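Local coordinates for protein nitrate reductase (PDB 5YLY) that probably catalyses NADH-dependent reduction of nitrate, the first step of nitrate assimilation, and appears here as its FAD-binding cytochrome b5 reductase domain, at residues 261-266 with 273-278; 281-284 with 288-291; 195-200 with 241-246. All coordinates share one frame; numbering follows the deposited sequence.

Contact 1 of 3, residues 261-266 with 273-278; sequences SVLCGP and ACHPNL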
ATOM      1  N   SER A 261       5.986  13.301  -3.796  1.00 31.78           N
ATOM      2  CA  SER A 261       6.376  12.155  -2.984  1.00 30.04           C
ATOM      3  C   SER A 261       5.140  11.747  -2.215  1.00 35.59           C
ATOM      4  O   SER A 261       4.412  12.622  -1.729  1.00 35.44           O
ATOM      5  CB  SER A 261       7.507  12.503  -2.009  1.00 32.19           C
ATOM      6  OG  SER A 261       8.674  12.924  -2.692  1.00 33.67           O
ATOM      7  N   VAL A 262       4.855  10.433  -2.188  1.00 29.30           N
ATOM      8  CA  VAL A 262       3.713   9.887  -1.448  1.00 28.63           C
ATOM      9  C   VAL A 262       4.244   8.929  -0.407  1.00 30.28           C
ATOM     10  O   VAL A 262       5.242   8.253  -0.647  1.00 29.63           O
ATOM     11  CB  VAL A 262       2.567   9.320  -2.334  1.00 29.95           C
ATOM     12  CG1 VAL A 262       1.909  10.429  -3.149  1.00 30.12           C
ATOM     13  CG2 VAL A 262       3.063   8.187  -3.242  1.00 27.08           C
ATOM     14  N   LEU A 263       3.624   8.888   0.764  1.00 29.55           N
ATOM     15  CA  LEU A 263       4.160   8.145   1.891  1.00 30.63           C
ATOM     16  C   LEU A 263       3.120   7.349   2.606  1.00 33.31           C
ATOM     17  O   LEU A 263       2.006   7.827   2.795  1.00 33.20           O
ATOM     18  CB  LEU A 263       4.740   9.152   2.923  1.00 33.07           C
ATOM     19  CG  LEU A 263       5.951  10.012   2.513  1.00 40.45           C
ATOM     20  CD1 LEU A 263       5.514  11.276   1.799  1.00 42.92           C
ATOM     21  CD2 LEU A 263       6.655  10.514   3.752  1.00 46.39           C
ATOM     22  N   CYS A 264       3.512   6.159   3.073  1.00 30.38           N
ATOM     23  CA  CYS A 264       2.651   5.332   3.899  1.00 30.34           C
ATOM     24  C   CYS A 264       3.491   4.413   4.746  1.00 34.92           C
ATOM     25  O   CYS A 264       4.277   3.621   4.236  1.00 32.27           O
ATOM     26  CB  CYS A 264       1.613   4.566   3.085  1.00 30.28           C
ATOM     27  SG  CYS A 264       0.344   3.782   4.114  1.00 34.31           S
ATOM     28  N   GLY A 265       3.344   4.558   6.044  1.00 33.55           N
ATOM     29  CA  GLY A 265       4.087   3.742   6.982  1.00 33.80           C
ATOM     30  C   GLY A 265       3.825   4.141   8.408  1.00 39.23           C
ATOM     31  O   GLY A 265       3.033   5.057   8.660  1.00 38.17           O
ATOM     32  N   PRO A 266       4.538   3.498   9.361  1.00 38.25           N
ATOM     33  CA  PRO A 266       4.351   3.848  10.780  1.00 40.26           C
ATOM     34  C   PRO A 266       4.558   5.351  11.022  1.00 47.03           C
ATOM     35  O   PRO A 266       5.475   5.952  10.435  1.00 45.67           O
ATOM     36  CB  PRO A 266       5.405   3.004  11.495  1.00 42.45           C
ATOM     37  CG  PRO A 266       5.593   1.821  10.605  1.00 44.17           C
ATOM     38  CD  PRO A 266       5.514   2.399   9.205  1.00 39.16           C
ATOM     39  N   ALA A 273      11.919  10.141  10.028  1.00 47.13           N
ATOM     40  CA  ALA A 273      12.906   9.706   9.034  1.00 46.34           C
ATOM     41  C   ALA A 273      12.641  10.165   7.600  1.00 49.27           C
ATOM     42  O   ALA A 273      13.590  10.269   6.825  1.00 50.73           O
ATOM     43  CB  ALA A 273      13.063   8.191   9.068  1.00 45.16           C
ATOM     44  N   CYS A 274      11.371  10.373   7.224  1.00 41.70           N
ATOM     45  CA  CYS A 274      11.014  10.696   5.855  1.00 38.18           C
ATOM     46  C   CYS A 274      10.880  12.173   5.562  1.00 40.33           C
ATOM     47  O   CYS A 274      11.597  12.657   4.692  1.00 38.56           O
ATOM     48  CB  CYS A 274       9.759   9.945   5.440  1.00 36.12           C
ATOM     49  SG  CYS A 274       9.940   8.156   5.543  1.00 39.21           S
ATOM     50  N   HIS A 275       9.874  12.843   6.162  1.00 39.04           N
ATOM     51  CA  HIS A 275       9.611  14.259   5.899  1.00 41.19           C
ATOM     52  C   HIS A 275      10.837  15.151   6.068  1.00 44.52           C
ATOM     53  O   HIS A 275      11.057  15.988   5.193  1.00 43.77           O
ATOM     54  CB  HIS A 275       8.423  14.789   6.715  1.00 44.05           C
ATOM     55  CG  HIS A 275       7.106  14.301   6.200  1.00 45.78           C
ATOM     56  ND1 HIS A 275       6.598  14.740   5.000  1.00 46.64           N
ATOM     57  CD2 HIS A 275       6.232  13.434   6.751  1.00 47.37           C
ATOM     58  CE1 HIS A 275       5.443  14.114   4.851  1.00 45.08           C
ATOM     59  NE2 HIS A 275       5.181  13.324   5.885  1.00 45.48           N
ATOM     60  N   PRO A 276      11.665  15.010   7.137  1.00 40.60           N
ATOM     61  CA  PRO A 276      12.846  15.879   7.250  1.00 42.62           C
ATOM     62  C   PRO A 276      13.791  15.798   6.041  1.00 45.54           C
ATOM     63  O   PRO A 276      14.295  16.823   5.572  1.00 45.87           O
ATOM     64  CB  PRO A 276      13.508  15.398   8.546  1.00 45.19           C
ATOM     65  CG  PRO A 276      12.396  14.809   9.341  1.00 47.87           C
ATOM     66  CD  PRO A 276      11.571  14.102   8.303  1.00 41.45           C
ATOM     67  N   ASN A 277      14.006  14.580   5.540  1.00 42.01           N
ATOM     68  CA  ASN A 277      14.884  14.296   4.408  1.00 41.69           C
ATOM     69  C   ASN A 277      14.268  14.710   3.067  1.00 43.37           C
ATOM     70  O   ASN A 277      14.983  15.251   2.222  1.00 41.22           O
ATOM     71  CB  ASN A 277      15.328  12.832   4.451  1.00 44.05           C
ATOM     72  CG  ASN A 277      16.273  12.601   5.617  1.00 50.24           C
ATOM     73  OD1 ASN A 277      17.229  13.351   5.819  1.00 42.14           O
ATOM     74  ND2 ASN A 277      15.971  11.645   6.481  1.00 44.20           N
ATOM     75  N   LEU A 278      12.940  14.510   2.876  1.00 39.56           N
ATOM     76  CA  LEU A 278      12.270  14.973   1.651  1.00 37.90           C
ATOM     77  C   LEU A 278      12.283  16.513   1.621  1.00 43.25           C
ATOM     78  O   LEU A 278      12.495  17.113   0.559  1.00 42.33           O
ATOM     79  CB  LEU A 278      10.828  14.459   1.561  1.00 35.98           C
ATOM     80  CG  LEU A 278      10.656  12.956   1.378  1.00 38.21           C
ATOM     81  CD1 LEU A 278       9.223  12.547   1.649  1.00 38.62           C
ATOM     82  CD2 LEU A 278      11.042  12.508  -0.036  1.00 37.81           C
TER
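Leu263 faces Cys274, His275 and Leu278, and its two methyls carry most of the apolar contact. CD2 of Leu263 lies 3.6 Å from CB of Cys274, touching the base of that side chain. Leu263 and Leu278 reach toward each other tip to tip, with CD2 of Leu263 3.9 Å from CD1 of Leu278; CD1 of Leu263 touches the same methyl. Beside Ser261, at the start of 261-266, Leu278 turns its other branch to the strand, and its CD2 sits 3.6 Å from OG of Ser261. That hydroxyl is also hydrogen-bonded to Asn166 on the neighbouring strand, so its polar need is met although it lies against a leucine methyl.

The aromatic element is a CH-pi contact: CD2 of Leu263 stands over one face of the imidazole of His275, 4.0 Å from the ring centroid and 20° off the normal, displaced toward the rim. With CG of His275 anti to its carbonyl carbon (chi1 -74°), the ring swings in to the strand; its NE2 is hydrogen-bonded to Glu291, which should limit turning of the ring. Trimming Leu263 to alanine removes both methyls and would probably open a gap between strand and helix where they met Cys274 and Leu278, and uncover that imidazole face.

No hydrogen bond joins the two segments. Within the helix, kinked at Pro276, the N of Asn277 makes no bond to the preceding turn, but ND2 of Asn277 donates to O of Ala273 at 2.8 Å.

Strand and helix run nearly antiparallel, at 167°, with axes 10.5 Å apart. This is the first half of a beta-alpha-beta unit, strand 259-264, helix 267-280 and strand 289-291, in the parallel sheet of the NAD-binding domain.

Contact 2 of 3, residues 281-284 with 288-291; sequences MGFE and TSIE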
ATOM      1  N   MET A 281      15.309  17.634   0.249  1.00 45.23           N
ATOM      2  CA  MET A 281      15.356  17.371  -1.199  1.00 42.39           C
ATOM      3  C   MET A 281      14.448  18.300  -2.022  1.00 47.87           C
ATOM      4  O   MET A 281      14.314  18.113  -3.242  1.00 47.20           O
ATOM      5  CB  MET A 281      15.075  15.901  -1.500  1.00 41.27           C
ATOM      6  CG  MET A 281      16.218  15.009  -1.108  1.00 43.79           C
ATOM      7  SD  MET A 281      15.770  13.267  -1.291  1.00 42.70           S
ATOM      8  CE  MET A 281      15.991  13.059  -3.059  1.00 37.83           C
ATOM      9  N   GLY A 282      13.835  19.278  -1.346  1.00 46.01           N
ATOM     10  CA  GLY A 282      12.971  20.280  -1.968  1.00 46.59           C
ATOM     11  C   GLY A 282      11.473  20.086  -1.831  1.00 48.09           C
ATOM     12  O   GLY A 282      10.708  20.904  -2.344  1.00 48.14           O
ATOM     13  N   PHE A 283      11.030  18.997  -1.196  1.00 42.25           N
ATOM     14  CA  PHE A 283       9.603  18.735  -1.036  1.00 40.05           C
ATOM     15  C   PHE A 283       8.984  19.552   0.100  1.00 49.87           C
ATOM     16  O   PHE A 283       9.700  20.107   0.933  1.00 50.29           O
ATOM     17  CB  PHE A 283       9.319  17.222  -0.907  1.00 38.03           C
ATOM     18  CG  PHE A 283       9.724  16.471  -2.154  1.00 36.38           C
ATOM     19  CD1 PHE A 283       8.850  16.358  -3.232  1.00 36.98           C
ATOM     20  CD2 PHE A 283      10.981  15.882  -2.254  1.00 36.97           C
ATOM     21  CE1 PHE A 283       9.230  15.681  -4.394  1.00 36.26           C
ATOM     22  CE2 PHE A 283      11.356  15.194  -3.409  1.00 38.00           C
ATOM     23  CZ  PHE A 283      10.476  15.103  -4.478  1.00 34.99           C
ATOM     24  N   GLU A 284       7.647  19.658   0.094  1.00 50.30           N
ATOM     25  CA  GLU A 284       6.869  20.434   1.056  1.00 52.88           C
ATOM     26  C   GLU A 284       5.739  19.557   1.612  1.00 57.28           C
ATOM     27  O   GLU A 284       4.864  19.127   0.855  1.00 56.11           O
ATOM     28  CB  GLU A 284       6.302  21.670   0.340  1.00 55.32           C
ATOM     29  CG  GLU A 284       5.822  22.788   1.244  1.00 67.03           C
ATOM     30  CD  GLU A 284       5.183  23.954   0.507  1.00 91.11           C
ATOM     31  OE1 GLU A 284       5.323  24.032  -0.737  1.00 80.13           O
ATOM     32  OE2 GLU A 284       4.502  24.767   1.172  1.00 90.23           O
ATOM     33  N   THR A 288       3.660  18.835  -1.686  1.00 49.78           N
ATOM     34  CA  THR A 288       4.379  17.962  -2.637  1.00 46.40           C
ATOM     35  C   THR A 288       4.820  16.642  -1.988  1.00 46.57           C
ATOM     36  O   THR A 288       5.340  15.767  -2.677  1.00 44.57           O
ATOM     37  CB  THR A 288       5.527  18.670  -3.354  1.00 50.87           C
ATOM     38  OG1 THR A 288       6.472  19.143  -2.400  1.00 49.25           O
ATOM     39  CG2 THR A 288       5.052  19.793  -4.267  1.00 49.95           C
ATOM     40  N   SER A 289       4.616  16.510  -0.672  1.00 43.54           N
ATOM     41  CA  SER A 289       4.866  15.305   0.128  1.00 42.80           C
ATOM     42  C   SER A 289       3.505  14.979   0.741  1.00 46.28           C
ATOM     43  O   SER A 289       3.050  15.700   1.641  1.00 49.24           O
ATOM     44  CB  SER A 289       5.895  15.581   1.224  1.00 49.99           C
ATOM     45  OG  SER A 289       7.233  15.429   0.786  1.00 56.28           O
ATOM     46  N   ILE A 290       2.833  13.934   0.224  1.00 38.14           N
ATOM     47  CA  ILE A 290       1.477  13.575   0.614  1.00 37.95           C
ATOM     48  C   ILE A 290       1.453  12.236   1.326  1.00 42.02           C
ATOM     49  O   ILE A 290       2.003  11.259   0.816  1.00 39.55           O
ATOM     50  CB  ILE A 290       0.553  13.609  -0.658  1.00 40.69           C
ATOM     51  CG1 ILE A 290       0.484  15.032  -1.274  1.00 42.95           C
ATOM     52  CG2 ILE A 290      -0.866  13.038  -0.398  1.00 40.39           C
ATOM     53  CD1 ILE A 290       0.214  15.078  -2.802  1.00 41.93           C
ATOM     54  N   GLU A 291       0.766  12.170   2.489  1.00 40.49           N
ATOM     55  CA  GLU A 291       0.658  10.908   3.205  1.00 39.61           C
ATOM     56  C   GLU A 291      -0.649  10.228   2.870  1.00 44.33           C
ATOM     57  O   GLU A 291      -1.680  10.900   2.759  1.00 44.52           O
ATOM     58  CB  GLU A 291       0.679  11.131   4.719  1.00 42.28           C
ATOM     59  CG  GLU A 291       2.018  11.556   5.270  1.00 50.75           C
ATOM     60  CD  GLU A 291       2.038  11.737   6.772  1.00 62.23           C
ATOM     61  OE1 GLU A 291       1.079  11.324   7.465  1.00 50.33           O
ATOM     62  OE2 GLU A 291       3.044  12.289   7.257  1.00 51.95           O
TER
HETATM   63  O   HOH W   1       8.042  21.199  -3.212  1.00 46.94           O
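A compact turn after helix 267-280 delivers the chain into strand 289-291, an outermost strand of the parallel sheet, and Glu284, Thr288 and Ser289 close it. The helix ends in a Schellman motif at Gly282, whose positive phi of 102° would jam a side chain against the preceding carbonyl.

Beyond it, O of Glu284 receives two backbone donors. N of Thr288 comes at 2.8 Å in the carbonyl plane, closing a five-residue turn, whereas N of Ser289 comes at 3.0 Å from above that plane, 48° out of it. The Thr288 hydroxyl works in the reverse direction: its OG1 accepts from N of Glu284 at 2.8 Å. A chi1 of 60° sets OG1 between the backbone N and carbonyl carbon of Thr288, facing back across the turn. The same oxygen meets a water at 2.7 Å, and this water donates to O of Gly282 at 2.8 Å, tying the helix end to the residue just before the strand.

Phe283 packs against Thr288 and Ser289. Its side chain crosses that of Thr288 at about a right angle, with CD1 of Phe283 3.6 Å from O of Thr288. Its CB meets OG of Ser289 at 3.2 Å. The side chain also touches Leu278 of the helix and Thr259 and Ser261 of the adjacent strand, so the aromatic group fills the corner between helix and sheet.

The turn is thus held by neutral hydrogen bonds, with no ion pair between its two arms. One carbonyl gripped by two N-H groups and one hydroxyl shared by an amide and a water probably leave the backbone little freedom, and are likely to fix where strand 289-291 begins.

Contact 3 of 3, residues 195-200 with 241-246; sequences RLLYAN and GFIDLD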
ATOM      1  N   ARG A 195       9.774   6.104  -8.310  1.00 22.61           N
ATOM      2  CA  ARG A 195      10.883   5.615  -7.502  1.00 22.28           C
ATOM      3  C   ARG A 195      10.297   5.133  -6.198  1.00 25.71           C
ATOM      4  O   ARG A 195       9.607   5.899  -5.529  1.00 26.37           O
ATOM      5  CB  ARG A 195      11.948   6.710  -7.225  1.00 23.25           C
ATOM      6  CG  ARG A 195      12.737   7.111  -8.476  1.00 30.41           C
ATOM      7  CD  ARG A 195      13.593   5.980  -9.021  1.00 33.94           C
ATOM      8  NE  ARG A 195      14.344   6.397 -10.212  1.00 36.50           N
ATOM      9  CZ  ARG A 195      13.891   6.334 -11.467  1.00 43.70           C
ATOM     10  NH1 ARG A 195      12.659   5.887 -11.720  1.00 29.42           N
ATOM     11  NH2 ARG A 195      14.651   6.755 -12.472  1.00 35.63           N
ATOM     12  N   LEU A 196      10.550   3.879  -5.836  1.00 23.38           N
ATOM     13  CA  LEU A 196      10.063   3.375  -4.561  1.00 23.41           C
ATOM     14  C   LEU A 196      11.210   3.115  -3.605  1.00 27.56           C
ATOM     15  O   LEU A 196      12.219   2.489  -3.978  1.00 26.94           O
ATOM     16  CB  LEU A 196       9.244   2.073  -4.791  1.00 22.42           C
ATOM     17  CG  LEU A 196       8.862   1.262  -3.521  1.00 24.08           C
ATOM     18  CD1 LEU A 196       7.866   2.035  -2.633  1.00 24.03           C
ATOM     19  CD2 LEU A 196       8.270  -0.116  -3.919  1.00 24.26           C
ATOM     20  N   LEU A 197      11.027   3.554  -2.356  1.00 24.60           N
ATOM     21  CA  LEU A 197      11.958   3.269  -1.272  1.00 24.99           C
ATOM     22  C   LEU A 197      11.138   2.503  -0.227  1.00 27.20           C
ATOM     23  O   LEU A 197      10.136   3.008   0.272  1.00 26.71           O
ATOM     24  CB  LEU A 197      12.602   4.550  -0.729  1.00 26.03           C
ATOM     25  CG  LEU A 197      13.511   4.394   0.527  1.00 30.59           C
ATOM     26  CD1 LEU A 197      14.647   3.387   0.286  1.00 31.47           C
ATOM     27  CD2 LEU A 197      14.150   5.719   0.896  1.00 33.52           C
ATOM     28  N   TYR A 198      11.502   1.246   0.026  1.00 25.76           N
ATOM     29  CA  TYR A 198      10.679   0.405   0.902  1.00 25.50           C
ATOM     30  C   TYR A 198      11.481  -0.050   2.096  1.00 29.67           C
ATOM     31  O   TYR A 198      12.460  -0.788   1.935  1.00 28.57           O
ATOM     32  CB  TYR A 198      10.121  -0.781   0.068  1.00 24.37           C
ATOM     33  CG  TYR A 198       9.111  -1.704   0.730  1.00 24.85           C
ATOM     34  CD1 TYR A 198       8.351  -1.281   1.823  1.00 26.88           C
ATOM     35  CD2 TYR A 198       8.880  -2.991   0.229  1.00 25.42           C
ATOM     36  CE1 TYR A 198       7.431  -2.137   2.439  1.00 27.66           C
ATOM     37  CE2 TYR A 198       7.914  -3.827   0.791  1.00 24.79           C
ATOM     38  CZ  TYR A 198       7.207  -3.405   1.906  1.00 28.42           C
ATOM     39  OH  TYR A 198       6.323  -4.268   2.499  1.00 27.65           O
ATOM     40  N   ALA A 199      11.048   0.365   3.300  1.00 26.80           N
ATOM     41  CA  ALA A 199      11.746   0.036   4.556  1.00 29.03           C
ATOM     42  C   ALA A 199      11.011  -1.028   5.365  1.00 34.01           C
ATOM     43  O   ALA A 199       9.784  -0.992   5.464  1.00 35.26           O
ATOM     44  CB  ALA A 199      11.912   1.284   5.400  1.00 31.55           C
ATOM     45  N   ASN A 200      11.756  -1.989   5.937  1.00 31.93           N
ATOM     46  CA  ASN A 200      11.183  -3.043   6.779  1.00 32.23           C
ATOM     47  C   ASN A 200      12.163  -3.413   7.855  1.00 37.59           C
ATOM     48  O   ASN A 200      13.348  -3.128   7.706  1.00 36.55           O
ATOM     49  CB  ASN A 200      10.833  -4.291   5.971  1.00 32.21           C
ATOM     50  CG  ASN A 200       9.712  -4.042   5.023  1.00 41.24           C
ATOM     51  OD1 ASN A 200       8.558  -3.917   5.426  1.00 36.52           O
ATOM     52  ND2 ASN A 200      10.056  -3.808   3.774  1.00 29.92           N
ATOM     53  N   GLY A 241      19.638  -0.056   7.998  1.00 54.17           N
ATOM     54  CA  GLY A 241      19.271   0.974   8.962  1.00 56.04           C
ATOM     55  C   GLY A 241      18.086   1.815   8.552  1.00 58.50           C
ATOM     56  O   GLY A 241      17.372   1.465   7.615  1.00 56.22           O
ATOM     57  N   PHE A 242      17.874   2.925   9.264  1.00 57.65           N
ATOM     58  CA  PHE A 242      16.757   3.836   9.019  1.00 57.28           C
ATOM     59  C   PHE A 242      16.963   4.674   7.764  1.00 57.63           C
ATOM     60  O   PHE A 242      18.106   4.977   7.393  1.00 56.84           O
ATOM     61  CB  PHE A 242      16.539   4.786  10.216  1.00 61.88           C
ATOM     62  CG  PHE A 242      16.432   4.132  11.574  1.00 66.29           C
ATOM     63  CD1 PHE A 242      15.453   3.174  11.828  1.00 69.66           C
ATOM     64  CD2 PHE A 242      17.277   4.511  12.613  1.00 71.94           C
ATOM     65  CE1 PHE A 242      15.349   2.580  13.093  1.00 72.44           C
ATOM     66  CE2 PHE A 242      17.168   3.922  13.874  1.00 76.69           C
ATOM     67  CZ  PHE A 242      16.208   2.958  14.104  1.00 73.87           C
ATOM     68  N   ILE A 243      15.845   5.092   7.147  1.00 50.36           N
ATOM     69  CA  ILE A 243      15.865   5.987   5.998  1.00 48.08           C
ATOM     70  C   ILE A 243      16.583   7.295   6.448  1.00 53.08           C
ATOM     71  O   ILE A 243      16.268   7.833   7.508  1.00 53.53           O
ATOM     72  CB  ILE A 243      14.424   6.233   5.494  1.00 48.65           C
ATOM     73  CG1 ILE A 243      13.787   4.917   4.953  1.00 46.60           C
ATOM     74  CG2 ILE A 243      14.388   7.328   4.436  1.00 48.72           C
ATOM     75  CD1 ILE A 243      12.308   4.954   4.723  1.00 52.38           C
ATOM     76  N   ASP A 244      17.605   7.725   5.689  1.00 48.48           N
ATOM     77  CA  ASP A 244      18.352   8.954   5.944  1.00 49.96           C
ATOM     78  C   ASP A 244      18.469   9.749   4.641  1.00 50.86           C
ATOM     79  O   ASP A 244      17.977   9.287   3.603  1.00 48.02           O
ATOM     80  CB  ASP A 244      19.719   8.682   6.622  1.00 54.00           C
ATOM     81  CG  ASP A 244      20.775   7.907   5.832  1.00 59.32           C
ATOM     82  OD1 ASP A 244      20.510   7.548   4.662  1.00 54.39           O
ATOM     83  OD2 ASP A 244      21.867   7.666   6.383  1.00 66.37           O
ATOM     84  N   LEU A 245      19.065  10.949   4.691  1.00 47.02           N
ATOM     85  CA  LEU A 245      19.196  11.800   3.500  1.00 46.05           C
ATOM     86  C   LEU A 245      19.917  11.098   2.355  1.00 48.94           C
ATOM     87  O   LEU A 245      19.447  11.170   1.224  1.00 47.13           O
ATOM     88  CB  LEU A 245      19.879  13.148   3.827  1.00 48.00           C
ATOM     89  CG  LEU A 245      19.979  14.153   2.663  1.00 51.50           C
ATOM     90  CD1 LEU A 245      18.606  14.546   2.123  1.00 49.65           C
ATOM     91  CD2 LEU A 245      20.782  15.387   3.063  1.00 54.03           C
ATOM     92  N   ASP A 246      21.058  10.430   2.650  1.00 47.48           N
ATOM     93  CA  ASP A 246      21.861   9.695   1.658  1.00 47.31           C
ATOM     94  C   ASP A 246      21.021   8.629   0.958  1.00 45.93           C
ATOM     95  O   ASP A 246      21.064   8.525  -0.262  1.00 44.30           O
ATOM     96  CB  ASP A 246      23.083   9.033   2.316  1.00 51.48           C
ATOM     97  CG  ASP A 246      24.370   9.235   1.546  1.00 73.66           C
ATOM     98  OD1 ASP A 246      24.445   8.768   0.383  1.00 74.32           O
ATOM     99  OD2 ASP A 246      25.283   9.904   2.085  1.00 83.03           O
TER
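Leu197 extends its CG away from the backbone N (chi1 174°), sending CD2 out from strand 193-200 to Ile243. Ile243 answers with CG1 anti to its carbonyl carbon (chi1 -65°) and CG2 anti to its N, a setting that points CG2 to Leu197 and CD1 to Ala199. The strand belongs to the parallel sheet of the NAD-binding domain, and Ile243 sits in the loop that leads from the short strand 239-240 to helix 245-251, so the contact fastens a strand-to-helix connection onto one face of the sheet.

The meeting is purely apolar, with no hydrogen bond across it. Two positions apart on the strand, Leu197 and Ala199 turn their CB atoms to the same face, and the one isoleucine spans both. Leu197 and Ile243 reach toward each other tip to tip, CD2 of Leu197 lying 3.9 Å from CG2 of Ile243. The longer branch of Ile243 runs to Ala199, where CD1 of Ile243 ends 3.8 Å from CB of Ala199. The small side chain of Ala199 is consistent with the close backbones, the CA atoms of Ala199 and Ile243 being 7.4 Å apart.

All three residues are buried, and Cys274 of helix 267-280 and Ile168 of strand 164-170 also touch Ile243. Met269 of the same helix packs on Ala199. Just after Ile243 the chain turns into its helix: Asp244 is the N-cap residue, and its OD1 accepts from N of Met247.

Midway along the isoleucine, CG1 of Ile243 lies between its two neighbours, 4.1 Å from CB of Ala199 and 4.2 Å from CD2 of Leu197.

The three contacts share one parallel sheet, and contact 1 lies between the others: its centre is about 8 Å from that of contact 2 and about 9 Å from that of contact 3, whose own centres are about 15 Å apart. Contacts 1 and 2 are joined by a probable hydrogen bond from N of Ser261 to O of Thr288 at 2.8 Å, and the bridge from His275 to Glu291 spans 2.7 Å between NE2 and OE2. Contacts 1 and 3 meet by packing, Asn277 against Asp244 and Leu245. None reaches the flavin: the side chains of Leu263 and Ala199 are about 11 Å and about 13 Å from the bound FAD.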